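Local structure of mosquitocidal toxin (Bacillus sphaericus, 2CB4) at residues L136-H144 with A261-L272; T109-T117 with I164-F175. The protein is toxic to mosquitoes, and its catalytic domain, the part present here, probably acts as an ADP-ribosyltransferase that modifies target proteins. The protein carries 1 engineered substitution. All coordinates share one frame; numbering follows the deposited sequence.

Interaction 1 (L136-H144 with A261-L272); sequences LEITPWTPH and APNGEIPNNNLL
Two donors grip Asn268 OD1: the hydroxyl of Thr139, whose OG1 lies 2.7 Å away, and the backbone N of Asn270 at 3.0 Å, which makes an Asx turn. The Asn268 chain is set by a chi1 of 55°, CG lodged between backbone N and carbonyl carbon, while ND2 is held by the carbonyl of Asn278. Asn270 O takes the Thr139 N-H almost end-on, and Leu272 N gives a straight bond of 2.9 Å to Glu137 O. Beside that bond the Leu272 CD2 methyl sits over a face of the Glu137 carboxylate, the side chains running side by side; Glu137 OE2 makes a salt bridge with Arg77. Thr139 CG2 presses on the Pro267 ring.

The two backbone bonds flank a single bridge, Ile138 with Leu271. Two residues out of register, a second pairing is antiparallel: Thr142 and Glu265 form a hydrogen-bonded pair, followed by the non-hydrogen-bonded pair Pro143 and Gly264. Segment 261-272 thus runs beside strands 137-138 and 142-143, the first of which pairs with strand 123-131 of the main mixed sheet of this ADP-ribosyltransferase-type fold.

Two rings flank this small sheet. With CG anti to the backbone N (chi1 177°), Trp141 lays its indole over the Gly264-Glu265 peptide, Glu265 N standing 3.4 Å above the ring plane and toward its rim. NE1 donates at 3.0 Å to a water that donates to Ala261 O. Gly264 also brings CA over the centre of the His144 ring, 3.7 Å from its centroid. His144 ND1 is hydrogen-bonded to Asn211 OD1 of the second subunit, which with the NE2 bond holds the imidazole against rotation. His144 NE2 donates in its ring plane to Glu265 OE1 at 2.8 Å, meeting the carboxylate from above, the two planes 83° apart.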
# COMPACT_ATOMS: atom_id res chain seq x y z
N LEU A 136 -40.38 39.80 18.33
CA LEU A 136 -40.10 38.70 19.24
C LEU A 136 -39.86 37.43 18.39
O LEU A 136 -40.53 37.23 17.36
CB LEU A 136 -41.31 38.46 20.16
CG LEU A 136 -41.67 39.60 21.12
CD1 LEU A 136 -42.80 39.18 22.05
CD2 LEU A 136 -40.47 39.98 21.91
N GLU A 137 -38.92 36.60 18.81
CA GLU A 137 -38.59 35.37 18.08
C GLU A 137 -39.68 34.31 18.09
O GLU A 137 -40.25 33.99 19.15
CB GLU A 137 -37.26 34.75 18.55
CG GLU A 137 -36.67 33.80 17.53
CD GLU A 137 -35.34 33.19 17.94
OE1 GLU A 137 -34.91 33.35 19.09
OE2 GLU A 137 -34.74 32.51 17.09
N ILE A 138 -39.94 33.76 16.92
CA ILE A 138 -40.91 32.68 16.77
C ILE A 138 -40.19 31.46 16.15
O ILE A 138 -39.04 31.55 15.73
CB ILE A 138 -42.16 33.10 15.93
CG1 ILE A 138 -41.75 33.60 14.55
CG2 ILE A 138 -42.96 34.18 16.69
CD1 ILE A 138 -42.93 33.87 13.63
N THR A 139 -40.85 30.30 16.13
CA THR A 139 -40.26 29.07 15.62
C THR A 139 -39.65 29.19 14.23
O THR A 139 -40.32 29.60 13.28
CB THR A 139 -41.29 27.94 15.68
OG1 THR A 139 -41.95 27.98 16.94
CG2 THR A 139 -40.61 26.57 15.51
N PRO A 140 -38.37 28.82 14.08
CA PRO A 140 -37.75 28.88 12.76
C PRO A 140 -38.07 27.59 12.01
O PRO A 140 -38.72 26.69 12.54
CB PRO A 140 -36.24 28.93 13.09
CG PRO A 140 -36.12 28.15 14.35
CD PRO A 140 -37.41 28.36 15.12
N TRP A 141 -37.60 27.50 10.77
CA TRP A 141 -37.70 26.27 10.00
C TRP A 141 -36.90 25.29 10.91
O TRP A 141 -35.79 25.61 11.39
CB TRP A 141 -36.99 26.46 8.65
CG TRP A 141 -36.99 25.21 7.80
CD1 TRP A 141 -37.86 24.91 6.79
CD2 TRP A 141 -36.05 24.10 7.88
NE1 TRP A 141 -37.53 23.68 6.24
CE2 TRP A 141 -36.42 23.18 6.87
CE3 TRP A 141 -34.90 23.84 8.66
CZ2 TRP A 141 -35.72 21.98 6.66
CZ3 TRP A 141 -34.20 22.65 8.45
CH2 TRP A 141 -34.63 21.73 7.48
N THR A 142 -37.49 24.13 11.20
CA THR A 142 -36.92 23.14 12.10
C THR A 142 -36.90 21.76 11.42
O THR A 142 -37.84 21.41 10.71
CB THR A 142 -37.79 23.08 13.37
OG1 THR A 142 -37.83 24.37 13.97
CG2 THR A 142 -37.28 22.05 14.39
N PRO A 143 -35.83 20.97 11.64
CA PRO A 143 -35.76 19.64 11.04
C PRO A 143 -36.82 18.71 11.63
O PRO A 143 -37.18 18.81 12.79
CB PRO A 143 -34.34 19.15 11.42
CG PRO A 143 -33.59 20.32 11.87
CD PRO A 143 -34.57 21.37 12.30
N HIS A 144 -37.30 17.77 10.83
CA HIS A 144 -38.30 16.81 11.33
C HIS A 144 -37.77 15.98 12.49
O HIS A 144 -38.52 15.54 13.34
CB HIS A 144 -38.74 15.85 10.19
CG HIS A 144 -39.60 16.50 9.16
ND1 HIS A 144 -39.49 16.23 7.81
CD2 HIS A 144 -40.58 17.42 9.28
CE1 HIS A 144 -40.38 16.94 7.15
NE2 HIS A 144 -41.07 17.66 8.03
N ALA A 261 -34.35 20.93 2.61
CA ALA A 261 -35.75 21.37 2.73
C ALA A 261 -36.85 20.37 3.05
O ALA A 261 -37.62 20.59 3.99
CB ALA A 261 -36.14 22.34 1.61
N PRO A 262 -36.93 19.27 2.30
CA PRO A 262 -37.96 18.25 2.58
C PRO A 262 -37.76 17.57 3.96
O PRO A 262 -38.68 16.89 4.46
CB PRO A 262 -37.76 17.22 1.45
CG PRO A 262 -36.95 17.87 0.42
CD PRO A 262 -36.17 18.98 1.07
N ASN A 263 -36.57 17.74 4.57
CA ASN A 263 -36.25 17.14 5.87
C ASN A 263 -36.64 17.97 7.07
O ASN A 263 -36.25 17.66 8.22
CB ASN A 263 -34.77 16.74 5.94
CG ASN A 263 -34.43 15.66 4.95
OD1 ASN A 263 -35.30 15.14 4.26
ND2 ASN A 263 -33.17 15.32 4.86
N GLY A 264 -37.44 19.01 6.83
CA GLY A 264 -37.92 19.86 7.92
C GLY A 264 -39.06 20.75 7.44
O GLY A 264 -39.56 20.60 6.32
N GLU A 265 -39.45 21.71 8.27
CA GLU A 265 -40.51 22.66 7.91
C GLU A 265 -40.66 23.69 9.02
O GLU A 265 -40.08 23.54 10.08
CB GLU A 265 -41.85 21.91 7.78
CG GLU A 265 -42.37 21.49 9.15
CD GLU A 265 -43.40 20.39 9.10
OE1 GLU A 265 -43.25 19.42 8.30
OE2 GLU A 265 -44.38 20.51 9.86
N ILE A 266 -41.48 24.72 8.79
CA ILE A 266 -41.76 25.71 9.84
C ILE A 266 -42.96 25.11 10.55
O ILE A 266 -44.04 25.03 10.00
CB ILE A 266 -42.08 27.10 9.26
CG1 ILE A 266 -40.86 27.59 8.47
CG2 ILE A 266 -42.44 28.07 10.40
CD1 ILE A 266 -40.98 28.94 7.86
N PRO A 267 -42.76 24.61 11.75
CA PRO A 267 -43.87 23.94 12.43
C PRO A 267 -45.05 24.82 12.86
O PRO A 267 -46.19 24.36 12.91
CB PRO A 267 -43.20 23.26 13.64
CG PRO A 267 -41.95 24.02 13.86
CD PRO A 267 -41.53 24.62 12.56
N ASN A 268 -44.76 26.06 13.23
CA ASN A 268 -45.78 26.97 13.70
C ASN A 268 -45.16 28.35 13.84
O ASN A 268 -44.00 28.57 13.47
CB ASN A 268 -46.30 26.48 15.05
CG ASN A 268 -45.19 26.27 16.07
OD1 ASN A 268 -44.45 27.20 16.40
ND2 ASN A 268 -45.07 25.05 16.57
N ASN A 269 -45.93 29.30 14.37
CA ASN A 269 -45.45 30.66 14.57
C ASN A 269 -45.49 31.04 16.02
O ASN A 269 -45.62 32.21 16.36
CB ASN A 269 -46.30 31.65 13.80
CG ASN A 269 -46.24 31.45 12.31
OD1 ASN A 269 -45.20 31.11 11.75
ND2 ASN A 269 -47.34 31.71 11.66
N ASN A 270 -45.39 30.04 16.88
CA ASN A 270 -45.41 30.29 18.30
C ASN A 270 -44.15 30.97 18.76
O ASN A 270 -43.10 30.90 18.10
CB ASN A 270 -45.60 28.97 19.05
CG ASN A 270 -46.88 28.28 18.68
OD1 ASN A 270 -47.78 28.89 18.08
ND2 ASN A 270 -46.97 27.00 18.98
N LEU A 271 -44.25 31.64 19.90
CA LEU A 271 -43.11 32.32 20.45
C LEU A 271 -42.10 31.28 20.93
O LEU A 271 -42.45 30.26 21.56
CB LEU A 271 -43.52 33.23 21.61
CG LEU A 271 -44.36 34.48 21.29
CD1 LEU A 271 -44.86 35.05 22.63
CD2 LEU A 271 -43.56 35.54 20.52
N LEU A 272 -40.84 31.55 20.63
CA LEU A 272 -39.77 30.68 21.02
C LEU A 272 -39.32 31.16 22.37
O LEU A 272 -38.21 31.62 22.54
CB LEU A 272 -38.64 30.80 20.00
CG LEU A 272 -37.75 29.58 19.90
CD1 LEU A 272 -38.55 28.33 19.51
CD2 LEU A 272 -36.64 29.90 18.93
O HOH W 1 -39.33 22.91 3.99

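Interaction 2 (T109-T117 with I164-F175); sequences THLLNYLRT and INASFSRNHNPF
Phe168, Arg116 and Phe175 present three flat groups, each used differently. On one face of the Phe168 ring sits Leu112 CD2, 4.0 Å from the centroid and 26° off the normal, a CH-pi contact displaced toward the rim. At the edge, Leu111 CD2 lies near the ring plane, 4.2 Å from Phe168 CZ, while Leu115 CD1 comes in obliquely. The guanidinium of Arg116 is laid with one face over the pyrrolidine of Pro174, and NH2 comes to 3.3 Å from Pro174 CG. The chain runs out extended through chi2, then bends at chi3 (-63°), which brings the guanidinium over the proline. Phe175 turns its edge to the end of helix 111-117: CD2 is 3.3 Å from Leu115 O, and CE2 lies near Arg116 O, where the slightly positive ring hydrogens would suit the carbonyl oxygens.

No hydrogen bond spans the two segments. Leu115 CD1 and Ile164 CG2 meet tip to tip at 4.0 Å, and Leu112 CD2 also touches Pro174 CD, lying in the corner the proline forms with the Phe168 ring. The loop is braced by Asn173 ND2, which donates to Asn165 OD1 at 2.9 Å. On the helix, Asn113 O receives both N and OG1 of Thr117, from opposite faces of its carbonyl plane.

Within the Scabin-like region the leucine-lined flank of helix 111-117 packs on the turn 164-167 and the loop after it. Leu115 and Ile164 rest together on Gln180 and Thr182 of strand 180-184, whereas Leu111 reaches Ile162 of strand 162-163 and Ile43 of helix 36-44.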
# COMPACT_ATOMS: atom_id res chain seq x y z
N THR A 109 -20.55 22.83 -7.91
CA THR A 109 -21.07 24.20 -7.94
C THR A 109 -22.48 24.29 -8.46
O THR A 109 -23.01 25.37 -8.61
CB THR A 109 -20.18 25.15 -8.79
OG1 THR A 109 -19.97 24.58 -10.10
CG2 THR A 109 -18.83 25.32 -8.12
N HIS A 110 -23.10 23.14 -8.70
CA HIS A 110 -24.46 23.11 -9.19
C HIS A 110 -25.48 23.47 -8.12
O HIS A 110 -26.06 22.62 -7.45
CB HIS A 110 -24.78 21.79 -9.88
CG HIS A 110 -25.99 21.86 -10.75
ND1 HIS A 110 -26.12 21.13 -11.92
CD2 HIS A 110 -27.13 22.60 -10.64
CE1 HIS A 110 -27.29 21.40 -12.48
NE2 HIS A 110 -27.91 22.30 -11.73
N LEU A 111 -25.72 24.78 -7.99
CA LEU A 111 -26.63 25.33 -7.01
C LEU A 111 -28.05 24.80 -6.98
O LEU A 111 -28.58 24.51 -5.90
CB LEU A 111 -26.61 26.86 -7.04
CG LEU A 111 -27.44 27.56 -5.95
CD1 LEU A 111 -26.98 27.14 -4.56
CD2 LEU A 111 -27.35 29.06 -6.12
N LEU A 112 -28.70 24.70 -8.13
CA LEU A 112 -30.09 24.22 -8.18
C LEU A 112 -30.21 22.75 -7.80
O LEU A 112 -31.15 22.36 -7.13
CB LEU A 112 -30.73 24.47 -9.55
CG LEU A 112 -31.31 25.89 -9.71
CD1 LEU A 112 -31.70 26.13 -11.17
CD2 LEU A 112 -32.49 26.16 -8.77
N ASN A 113 -29.22 21.94 -8.17
CA ASN A 113 -29.24 20.55 -7.83
C ASN A 113 -29.00 20.38 -6.35
O ASN A 113 -29.61 19.51 -5.69
CB ASN A 113 -28.20 19.77 -8.61
CG ASN A 113 -28.69 19.32 -9.94
OD1 ASN A 113 -29.86 19.59 -10.36
ND2 ASN A 113 -27.84 18.65 -10.66
N TYR A 114 -28.10 21.23 -5.85
CA TYR A 114 -27.76 21.18 -4.44
C TYR A 114 -29.02 21.41 -3.58
O TYR A 114 -29.36 20.63 -2.71
CB TYR A 114 -26.58 22.12 -4.12
CG TYR A 114 -26.55 22.47 -2.72
CD1 TYR A 114 -26.06 21.55 -1.79
CD2 TYR A 114 -27.14 23.67 -2.25
CE1 TYR A 114 -26.14 21.81 -0.43
CE2 TYR A 114 -27.21 23.93 -0.91
CZ TYR A 114 -26.71 22.97 -0.00
OH TYR A 114 -26.71 23.25 1.33
N LEU A 115 -29.75 22.45 -3.88
CA LEU A 115 -31.00 22.78 -3.17
C LEU A 115 -32.14 21.78 -3.37
O LEU A 115 -32.96 21.53 -2.50
CB LEU A 115 -31.50 24.15 -3.68
CG LEU A 115 -30.58 25.36 -3.52
CD1 LEU A 115 -31.19 26.47 -4.39
CD2 LEU A 115 -30.50 25.76 -1.97
N ARG A 116 -32.27 21.29 -4.58
CA ARG A 116 -33.33 20.36 -4.86
C ARG A 116 -33.10 18.93 -4.41
O ARG A 116 -34.06 18.21 -4.10
CB ARG A 116 -33.59 20.33 -6.38
CG ARG A 116 -34.84 19.48 -6.76
CD ARG A 116 -35.19 19.60 -8.24
NE ARG A 116 -35.55 20.96 -8.64
CZ ARG A 116 -36.69 21.56 -8.31
NH1 ARG A 116 -37.60 20.92 -7.56
NH2 ARG A 116 -36.93 22.80 -8.72
N THR A 117 -31.85 18.49 -4.44
CA THR A 117 -31.52 17.11 -4.14
C THR A 117 -30.60 16.86 -2.96
O THR A 117 -30.51 15.71 -2.48
CB THR A 117 -30.82 16.46 -5.37
OG1 THR A 117 -29.46 16.88 -5.41
CG2 THR A 117 -31.49 16.84 -6.69
N ILE A 164 -31.49 32.92 -1.42
CA ILE A 164 -32.15 31.97 -2.31
C ILE A 164 -33.55 32.38 -2.80
O ILE A 164 -33.85 32.33 -3.98
CB ILE A 164 -32.15 30.52 -1.70
CG1 ILE A 164 -30.71 30.02 -1.49
CG2 ILE A 164 -33.01 29.55 -2.54
CD1 ILE A 164 -29.86 30.00 -2.75
N ASN A 165 -34.40 32.75 -1.87
CA ASN A 165 -35.75 33.12 -2.24
C ASN A 165 -35.81 34.35 -3.17
O ASN A 165 -36.72 34.46 -3.98
CB ASN A 165 -36.64 33.27 -0.99
CG ASN A 165 -37.02 31.92 -0.38
OD1 ASN A 165 -36.65 30.87 -0.88
ND2 ASN A 165 -37.79 31.95 0.70
N ALA A 166 -34.83 35.25 -3.07
CA ALA A 166 -34.76 36.45 -3.90
C ALA A 166 -34.02 36.17 -5.21
O ALA A 166 -33.96 37.04 -6.07
CB ALA A 166 -34.06 37.59 -3.15
N SER A 167 -33.43 34.99 -5.36
CA SER A 167 -32.66 34.66 -6.56
C SER A 167 -33.41 33.88 -7.61
O SER A 167 -32.97 33.78 -8.75
CB SER A 167 -31.42 33.86 -6.19
OG SER A 167 -30.66 34.55 -5.23
N PHE A 168 -34.53 33.29 -7.22
CA PHE A 168 -35.30 32.47 -8.13
C PHE A 168 -36.77 32.83 -8.20
O PHE A 168 -37.39 33.21 -7.17
CB PHE A 168 -35.19 30.99 -7.73
CG PHE A 168 -33.79 30.46 -7.73
CD1 PHE A 168 -33.16 30.16 -8.93
CD2 PHE A 168 -33.09 30.31 -6.54
CE1 PHE A 168 -31.84 29.71 -8.94
CE2 PHE A 168 -31.78 29.86 -6.54
CZ PHE A 168 -31.15 29.56 -7.74
N SER A 169 -37.33 32.66 -9.41
CA SER A 169 -38.75 32.88 -9.71
C SER A 169 -39.50 31.79 -8.96
O SER A 169 -39.14 30.63 -9.05
CB SER A 169 -39.04 32.75 -11.22
OG SER A 169 -37.88 32.97 -12.04
N ARG A 170 -40.52 32.17 -8.21
CA ARG A 170 -41.29 31.23 -7.37
C ARG A 170 -41.49 29.79 -7.82
O ARG A 170 -41.47 28.86 -6.98
CB ARG A 170 -42.63 31.83 -6.93
CG ARG A 170 -42.49 32.96 -5.89
CD ARG A 170 -43.82 33.34 -5.27
NE ARG A 170 -44.40 32.29 -4.43
CZ ARG A 170 -43.90 31.90 -3.25
NH1 ARG A 170 -42.79 32.44 -2.77
NH2 ARG A 170 -44.52 30.93 -2.58
N ASN A 171 -41.71 29.63 -9.13
CA ASN A 171 -41.97 28.35 -9.76
C ASN A 171 -40.72 27.64 -10.25
O ASN A 171 -40.79 26.55 -10.82
CB ASN A 171 -42.98 28.53 -10.89
CG ASN A 171 -44.39 28.69 -10.36
OD1 ASN A 171 -44.65 28.40 -9.19
ND2 ASN A 171 -45.27 29.23 -11.19
N HIS A 172 -39.57 28.24 -9.95
CA HIS A 172 -38.27 27.69 -10.31
C HIS A 172 -37.39 27.60 -9.07
O HIS A 172 -36.22 27.19 -9.11
CB HIS A 172 -37.65 28.51 -11.43
CG HIS A 172 -38.39 28.42 -12.71
ND1 HIS A 172 -39.52 29.16 -12.98
CD2 HIS A 172 -38.21 27.60 -13.77
CE1 HIS A 172 -39.99 28.83 -14.17
NE2 HIS A 172 -39.21 27.88 -14.67
N ASN A 173 -37.96 28.00 -7.95
CA ASN A 173 -37.25 27.90 -6.67
C ASN A 173 -37.73 26.56 -6.08
O ASN A 173 -38.93 26.42 -5.73
CB ASN A 173 -37.62 29.05 -5.74
CG ASN A 173 -36.82 29.03 -4.45
OD1 ASN A 173 -35.76 28.41 -4.41
ND2 ASN A 173 -37.30 29.74 -3.42
N PRO A 174 -36.84 25.57 -6.01
CA PRO A 174 -37.24 24.24 -5.47
C PRO A 174 -38.03 24.16 -4.15
O PRO A 174 -39.04 23.45 -4.07
CB PRO A 174 -35.90 23.49 -5.35
CG PRO A 174 -34.97 24.15 -6.38
CD PRO A 174 -35.46 25.59 -6.56
N PHE A 175 -37.54 24.82 -3.07
CA PHE A 175 -38.16 24.77 -1.72
C PHE A 175 -38.05 26.13 -1.04
O PHE A 175 -37.00 26.47 -0.42
CB PHE A 175 -37.45 23.70 -0.85
CG PHE A 175 -37.44 22.32 -1.46
CD1 PHE A 175 -38.62 21.56 -1.58
CD2 PHE A 175 -36.24 21.78 -1.96
CE1 PHE A 175 -38.58 20.25 -2.16
CE2 PHE A 175 -36.18 20.50 -2.55
CZ PHE A 175 -37.35 19.74 -2.65

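From the N terminus the segments come in the order 109-117, 136-144, 164-175 and 261-272, so the two contacts cross rather than nest. Interaction 2 closes a loop of 46 residues, 21 of them in strands, and ties helix 111-117 to the turn and loop after strand 162-163. Interaction 1 spans 116 residues and brings the late segment 261-272 back beside strands 137-138 and 142-143. Their centres lie about 20 Å apart, yet they meet where Pro262 CG approaches Phe175 CZ at 3.6 Å. Ile213 of the second subunit packs on both of these residues, so the junction of the two contacts also faces the subunit interface.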